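Local coordinates for protein quinoline 2-oxidoreductase large subunit (Pseudomonas putida, PDB 1T3Q) that probably hydroxylates quinoline at carbon 2, as the large, molybdenum-carrying subunit of a xanthine dehydrogenase-family enzyme with a pterin cytosine dinucleotide cofactor, at residues G478-R490 and T539-I552. Numbering follows the deposited sequence.
With MCN (pterin cytosine dinucleotide), chain N; SMO (dioxosulfidomolybdenum(VI) ion), chain O.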
loop_
_atom_site.group_PDB
_atom_site.type_symbol
_atom_site.label_atom_id
_atom_site.label_comp_id
_atom_site.label_asym_id
_atom_site.label_seq_id
_atom_site.Cartn_x
_atom_site.Cartn_y
_atom_site.Cartn_z
ATOM N N GLY B 478 -8.625 -26.508 30.272
ATOM C CA GLY B 478 -7.838 -26.116 31.430
ATOM C C GLY B 478 -6.908 -24.938 31.195
ATOM O O GLY B 478 -5.977 -24.712 31.966
ATOM N N THR B 479 -7.157 -24.188 30.128
ATOM C CA THR B 479 -6.354 -23.017 29.805
ATOM C C THR B 479 -7.336 -21.862 29.643
ATOM O O THR B 479 -7.511 -21.323 28.549
ATOM C CB THR B 479 -5.564 -23.217 28.493
ATOM O OG1 THR B 479 -6.474 -23.474 27.416
ATOM C CG2 THR B 479 -4.599 -24.391 28.625
ATOM N N PRO B 480 -7.994 -21.470 30.746
ATOM C CA PRO B 480 -8.973 -20.379 30.737
ATOM C C PRO B 480 -8.538 -19.143 29.967
ATOM O O PRO B 480 -7.494 -18.545 30.239
ATOM C CB PRO B 480 -9.223 -20.116 32.227
ATOM C CG PRO B 480 -8.005 -20.671 32.904
ATOM C CD PRO B 480 -7.723 -21.914 32.123
ATOM N N THR B 481 -9.362 -18.775 28.993
ATOM C CA THR B 481 -9.105 -17.625 28.143
ATOM C C THR B 481 -10.411 -17.221 27.470
ATOM O O THR B 481 -11.114 -18.069 26.929
ATOM C CB THR B 481 -8.101 -17.972 27.018
ATOM O OG1 THR B 481 -6.938 -18.594 27.574
ATOM C CG2 THR B 481 -7.696 -16.718 26.260
ATOM N N THR B 482 -10.742 -15.937 27.518
ATOM C CA THR B 482 -11.942 -15.436 26.860
ATOM C C THR B 482 -11.519 -15.021 25.453
ATOM O O THR B 482 -10.535 -14.307 25.282
ATOM C CB THR B 482 -12.522 -14.203 27.584
ATOM O OG1 THR B 482 -13.150 -14.615 28.803
ATOM C CG2 THR B 482 -13.551 -13.496 26.707
ATOM N N THR B 483 -12.248 -15.473 24.441
ATOM C CA THR B 483 -11.903 -15.104 23.075
ATOM C C THR B 483 -12.810 -13.987 22.589
ATOM O O THR B 483 -13.836 -13.704 23.198
ATOM C CB THR B 483 -12.035 -16.300 22.109
ATOM O OG1 THR B 483 -13.351 -16.861 22.218
ATOM C CG2 THR B 483 -10.994 -17.363 22.441
ATOM N N HIS B 484 -12.415 -13.349 21.492
ATOM C CA HIS B 484 -13.191 -12.272 20.897
ATOM C C HIS B 484 -12.922 -12.362 19.399
ATOM O O HIS B 484 -11.770 -12.333 18.971
ATOM C CB HIS B 484 -12.734 -10.920 21.458
ATOM C CG HIS B 484 -13.642 -9.779 21.116
ATOM N ND1 HIS B 484 -13.661 -9.183 19.873
ATOM C CD2 HIS B 484 -14.563 -9.123 21.862
ATOM C CE1 HIS B 484 -14.552 -8.207 19.868
ATOM N NE2 HIS B 484 -15.113 -8.150 21.064
ATOM N N ASP B 485 -13.986 -12.495 18.612
ATOM C CA ASP B 485 -13.856 -12.613 17.167
ATOM C C ASP B 485 -15.008 -11.937 16.448
ATOM O O ASP B 485 -16.105 -12.492 16.338
ATOM C CB ASP B 485 -13.795 -14.086 16.770
ATOM C CG ASP B 485 -12.639 -14.812 17.417
ATOM O OD1 ASP B 485 -12.809 -15.336 18.540
ATOM O OD2 ASP B 485 -11.549 -14.847 16.807
ATOM N N SER B 486 -14.756 -10.735 15.946
ATOM C CA SER B 486 -15.796 -9.990 15.262
ATOM C C SER B 486 -15.621 -10.013 13.752
ATOM O O SER B 486 -14.537 -10.284 13.240
ATOM C CB SER B 486 -15.818 -8.539 15.751
ATOM O OG SER B 486 -14.677 -7.820 15.301
ATOM N N ALA B 487 -16.713 -9.747 13.052
ATOM C CA ALA B 487 -16.709 -9.689 11.600
ATOM C C ALA B 487 -17.579 -8.507 11.246
ATOM O O ALA B 487 -18.466 -8.130 12.012
ATOM C CB ALA B 487 -17.295 -10.963 11.004
ATOM N N THR B 488 -17.314 -7.907 10.093
ATOM C CA THR B 488 -18.110 -6.789 9.646
ATOM C C THR B 488 -18.673 -7.166 8.292
ATOM O O THR B 488 -18.004 -7.822 7.491
ATOM C CB THR B 488 -17.271 -5.500 9.523
ATOM O OG1 THR B 488 -16.788 -5.123 10.820
ATOM C CG2 THR B 488 -18.112 -4.370 8.959
ATOM N N VAL B 489 -19.918 -6.777 8.060
ATOM C CA VAL B 489 -20.578 -7.060 6.799
ATOM C C VAL B 489 -21.280 -5.800 6.343
ATOM O O VAL B 489 -22.033 -5.184 7.103
ATOM C CB VAL B 489 -21.618 -8.199 6.938
ATOM C CG1 VAL B 489 -22.394 -8.356 5.636
ATOM C CG2 VAL B 489 -20.919 -9.501 7.278
ATOM N N ARG B 490 -21.008 -5.408 5.105
ATOM C CA ARG B 490 -21.630 -4.237 4.518
ATOM C C ARG B 490 -22.298 -4.655 3.229
ATOM O O ARG B 490 -21.719 -5.393 2.435
ATOM C CB ARG B 490 -20.590 -3.159 4.182
ATOM C CG ARG B 490 -21.172 -1.972 3.402
ATOM C CD ARG B 490 -20.095 -0.939 3.070
ATOM N NE ARG B 490 -19.146 -1.447 2.081
ATOM C CZ ARG B 490 -17.926 -0.954 1.886
ATOM N NH1 ARG B 490 -17.491 0.068 2.614
ATOM N NH2 ARG B 490 -17.135 -1.491 0.970
ATOM N N THR B 539 -12.488 -4.704 12.625
ATOM C CA THR B 539 -12.795 -5.996 13.239
ATOM C C THR B 539 -11.649 -6.370 14.173
ATOM O O THR B 539 -10.592 -5.742 14.152
ATOM C CB THR B 539 -13.028 -7.167 12.218
ATOM O OG1 THR B 539 -11.781 -7.612 11.667
ATOM C CG2 THR B 539 -13.968 -6.737 11.107
ATOM N N TYR B 540 -11.873 -7.376 15.005
ATOM C CA TYR B 540 -10.863 -7.831 15.952
ATOM C C TYR B 540 -11.112 -9.292 16.267
ATOM O O TYR B 540 -12.236 -9.677 16.599
ATOM C CB TYR B 540 -10.942 -7.004 17.241
ATOM C CG TYR B 540 -9.807 -7.274 18.200
ATOM C CD1 TYR B 540 -9.794 -8.416 18.997
ATOM C CD2 TYR B 540 -8.723 -6.401 18.279
ATOM C CE1 TYR B 540 -8.724 -8.684 19.854
ATOM C CE2 TYR B 540 -7.650 -6.661 19.128
ATOM C CZ TYR B 540 -7.656 -7.800 19.908
ATOM O OH TYR B 540 -6.581 -8.071 20.721
ATOM N N GLY B 541 -10.073 -10.112 16.167
ATOM C CA GLY B 541 -10.251 -11.525 16.443
ATOM C C GLY B 541 -8.972 -12.265 16.765
ATOM O O GLY B 541 -7.876 -11.776 16.501
ATOM N N PHE B 542 -9.115 -13.455 17.332
ATOM C CA PHE B 542 -7.967 -14.265 17.706
ATOM C C PHE B 542 -7.273 -14.937 16.519
ATOM O O PHE B 542 -6.181 -15.480 16.664
ATOM C CB PHE B 542 -8.394 -15.310 18.743
ATOM C CG PHE B 542 -8.447 -14.780 20.156
ATOM C CD1 PHE B 542 -9.061 -13.559 20.439
ATOM C CD2 PHE B 542 -7.875 -15.499 21.205
ATOM C CE1 PHE B 542 -9.100 -13.062 21.744
ATOM C CE2 PHE B 542 -7.910 -15.007 22.520
ATOM C CZ PHE B 542 -8.523 -13.787 22.787
ATOM N N GLY B 543 -7.905 -14.904 15.348
ATOM C CA GLY B 543 -7.292 -15.503 14.175
ATOM C C GLY B 543 -7.659 -16.951 13.910
ATOM O O GLY B 543 -8.583 -17.495 14.513
ATOM N N ALA B 544 -6.930 -17.572 12.989
ATOM C CA ALA B 544 -7.166 -18.962 12.624
ATOM C C ALA B 544 -6.203 -19.907 13.338
ATOM O O ALA B 544 -4.982 -19.813 13.186
ATOM C CB ALA B 544 -7.039 -19.132 11.114
ATOM N N TYR B 545 -6.771 -20.814 14.121
ATOM C CA TYR B 545 -6.009 -21.804 14.871
ATOM C C TYR B 545 -7.031 -22.734 15.514
ATOM O O TYR B 545 -8.221 -22.441 15.506
ATOM C CB TYR B 545 -5.145 -21.119 15.942
ATOM C CG TYR B 545 -5.928 -20.406 17.021
ATOM C CD1 TYR B 545 -6.510 -21.114 18.073
ATOM C CD2 TYR B 545 -6.111 -19.025 16.975
ATOM C CE1 TYR B 545 -7.259 -20.464 19.054
ATOM C CE2 TYR B 545 -6.858 -18.366 17.949
ATOM C CZ TYR B 545 -7.430 -19.091 18.984
ATOM O OH TYR B 545 -8.185 -18.449 19.942
ATOM N N ALA B 546 -6.571 -23.864 16.039
ATOM C CA ALA B 546 -7.448 -24.825 16.695
ATOM C C ALA B 546 -8.709 -25.180 15.895
ATOM O O ALA B 546 -9.789 -25.339 16.474
ATOM C CB ALA B 546 -7.843 -24.298 18.071
ATOM N N SER B 547 -8.572 -25.306 14.578
ATOM C CA SER B 547 -9.701 -25.651 13.707
ATOM C C SER B 547 -10.928 -24.808 14.042
ATOM O O SER B 547 -12.020 -25.348 14.263
ATOM C CB SER B 547 -10.055 -27.131 13.871
ATOM O OG SER B 547 -8.923 -27.962 13.673
ATOM N N ARG B 548 -10.757 -23.488 14.056
ATOM C CA ARG B 548 -11.838 -22.578 14.419
ATOM C C ARG B 548 -12.313 -21.628 13.326
ATOM O O ARG B 548 -13.351 -20.996 13.476
ATOM C CB ARG B 548 -11.401 -21.730 15.611
ATOM C CG ARG B 548 -10.421 -20.616 15.226
ATOM C CD ARG B 548 -9.637 -20.115 16.437
ATOM N NE ARG B 548 -10.512 -19.595 17.480
ATOM C CZ ARG B 548 -10.955 -18.344 17.540
ATOM N NH1 ARG B 548 -10.600 -17.458 16.616
ATOM N NH2 ARG B 548 -11.766 -17.978 18.524
ATOM N N GLY B 549 -11.548 -21.514 12.245
ATOM C CA GLY B 549 -11.903 -20.600 11.177
ATOM C C GLY B 549 -13.302 -20.726 10.608
ATOM O O GLY B 549 -14.051 -19.749 10.579
ATOM N N ALA B 550 -13.648 -21.917 10.132
ATOM C CA ALA B 550 -14.969 -22.154 9.554
ATOM C C ALA B 550 -16.075 -21.843 10.559
ATOM O O ALA B 550 -17.045 -21.168 10.230
ATOM C CB ALA B 550 -15.080 -23.602 9.088
ATOM N N VAL B 551 -15.915 -22.326 11.785
ATOM C CA VAL B 551 -16.908 -22.104 12.832
ATOM C C VAL B 551 -17.015 -20.646 13.256
ATOM O O VAL B 551 -18.092 -20.057 13.203
ATOM C CB VAL B 551 -16.603 -22.966 14.077
ATOM C CG1 VAL B 551 -17.494 -22.541 15.246
ATOM C CG2 VAL B 551 -16.828 -24.437 13.750
ATOM N N ILE B 552 -15.892 -20.072 13.678
ATOM C CA ILE B 552 -15.857 -18.684 14.112
ATOM C C ILE B 552 -16.271 -17.754 12.981
ATOM O O ILE B 552 -16.977 -16.768 13.200
ATOM C CB ILE B 552 -14.444 -18.295 14.601
ATOM C CG1 ILE B 552 -14.072 -19.135 15.828
ATOM C CG2 ILE B 552 -14.394 -16.818 14.933
ATOM C CD1 ILE B 552 -14.991 -18.910 17.027
HETATM N N1 MCN N . -13.892 -26.161 5.973
HETATM C C2 MCN N . -15.107 -26.346 5.236
HETATM N N3 MCN N . -16.133 -26.880 6.000
HETATM C C4 MCN N . -16.073 -27.234 7.343
HETATM C C5 MCN N . -14.798 -27.035 8.044
HETATM C C6 MCN N . -13.727 -26.502 7.367
HETATM O O2 MCN N . -15.171 -26.074 4.058
HETATM N N4 MCN N . -17.118 -27.729 7.971
HETATM C "C1'" MCN N . -12.713 -25.518 5.152
HETATM C C2D MCN N . -12.599 -23.948 5.413
HETATM O "O2'" MCN N . -12.149 -23.267 4.188
HETATM C "C3'" MCN N . -11.637 -23.860 6.579
HETATM C C4D MCN N . -10.635 -24.962 6.334
HETATM O O4D MCN N . -11.393 -26.001 5.534
HETATM O "O3'" MCN N . -10.996 -22.536 6.596
HETATM C "C5'" MCN N . -9.898 -25.497 7.595
HETATM O "O5'" MCN N . -10.912 -25.808 8.518
HETATM P PA MCN N . -11.004 -25.234 9.986
HETATM O O1A MCN N . -12.175 -24.301 9.993
HETATM O O2A MCN N . -10.965 -26.468 10.871
HETATM O O3A MCN N . -9.665 -24.458 10.488
HETATM P PB MCN N . -9.094 -23.004 10.134
HETATM O O1B MCN N . -9.065 -22.226 11.409
HETATM O O2B MCN N . -9.822 -22.400 8.969
HETATM O O3B MCN N . -7.601 -23.306 9.630
HETATM C C10 MCN N . -6.555 -23.499 10.549
HETATM C "C9'" MCN N . -6.271 -24.966 10.539
HETATM C "C8'" MCN N . -5.065 -25.139 11.491
HETATM S "S8'" MCN N . -5.364 -24.678 13.192
HETATM C "C7'" MCN N . -3.863 -25.617 11.161
HETATM S "S7'" MCN N . -2.476 -25.792 12.273
HETATM C "C6'" MCN N . -3.614 -25.990 9.660
HETATM C C7 MCN N . -4.904 -26.361 8.979
HETATM O "O9'" MCN N . -5.879 -25.343 9.137
HETATM N "N5'" MCN N . -2.807 -24.834 9.087
HETATM C C4A MCN N . -2.878 -24.918 7.640
HETATM N "N8'" MCN N . -4.680 -26.563 7.508
HETATM C C4B MCN N . -3.704 -25.749 6.861
HETATM N "N1'" MCN N . -3.742 -25.796 5.445
HETATM C "C2'" MCN N . -2.886 -24.950 4.825
HETATM N "N2'" MCN N . -2.873 -24.967 3.475
HETATM N "N3'" MCN N . -2.059 -24.077 5.503
HETATM C "C4'" MCN N . -1.977 -23.961 6.941
HETATM O "O4'" MCN N . -1.226 -23.170 7.457
HETATM S S SMO O . -1.609 -25.690 15.379
HETATM MO MO SMO O . -3.238 -24.762 14.356
HETATM O OM2 SMO O . -3.909 -24.995 15.944
HETATM O OM1 SMO O . -2.666 -23.176 14.206
#
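Asp485 turns CG away from its own carbonyl carbon (chi1 -59°), while Arg548 leaves its backbone with CG between N and C (chi1 76°) and bends at chi3, which carries its guanidinium to the carboxylate from the opposite direction. Arg548 grips the carboxylate of Asp485 end-on: its NH1 reaches OD2 and its NH2 reaches OD1, each at 2.8 Å. Both bonds are nearly straight and lie in the guanidinium plane, yet the two planes are turned 47° apart, and the arginine comes from above the carboxylate. From the opposite face of the carboxylate, the backbone N of Phe542 gives OD2 of Asp485 a second bond of 2.9 Å. Rotation of the guanidinium is further fixed by NH1 of Arg548 donating to Gly543 O at 2.9 Å and by NE donating to Thr469 O, with Ile552 CG1 over one face and Tyr545 OH over the rim of the other. With an alanine at Asp485 the buried guanidinium would probably lose its countercharge, and Phe542 N its acceptor. Nearby, CA of Thr483 sits over a face of the Phe542 ring, a CH-pi contact 3.9 Å from the centroid. Ser486 holds the backbone of Tyr540 at both ends: its N donates to Tyr540 O (2.8 Å), and its OG accepts from Tyr540 N (2.9 Å). Tyr610 of the second subunit packs against His484 and Tyr540. These bonds tie strand 486-491 and the residues before it to a cofactor-binding loop, where Ala546 N donates to an oxo ligand of molybdenum and Gly549 N to the dinucleotide phosphate oxygen O1B at 2.7 Å. The loop runs into helix 549-576, whose start faces the pyrophosphate, while strand 486-491 lies between strands 497-501 and 625-629.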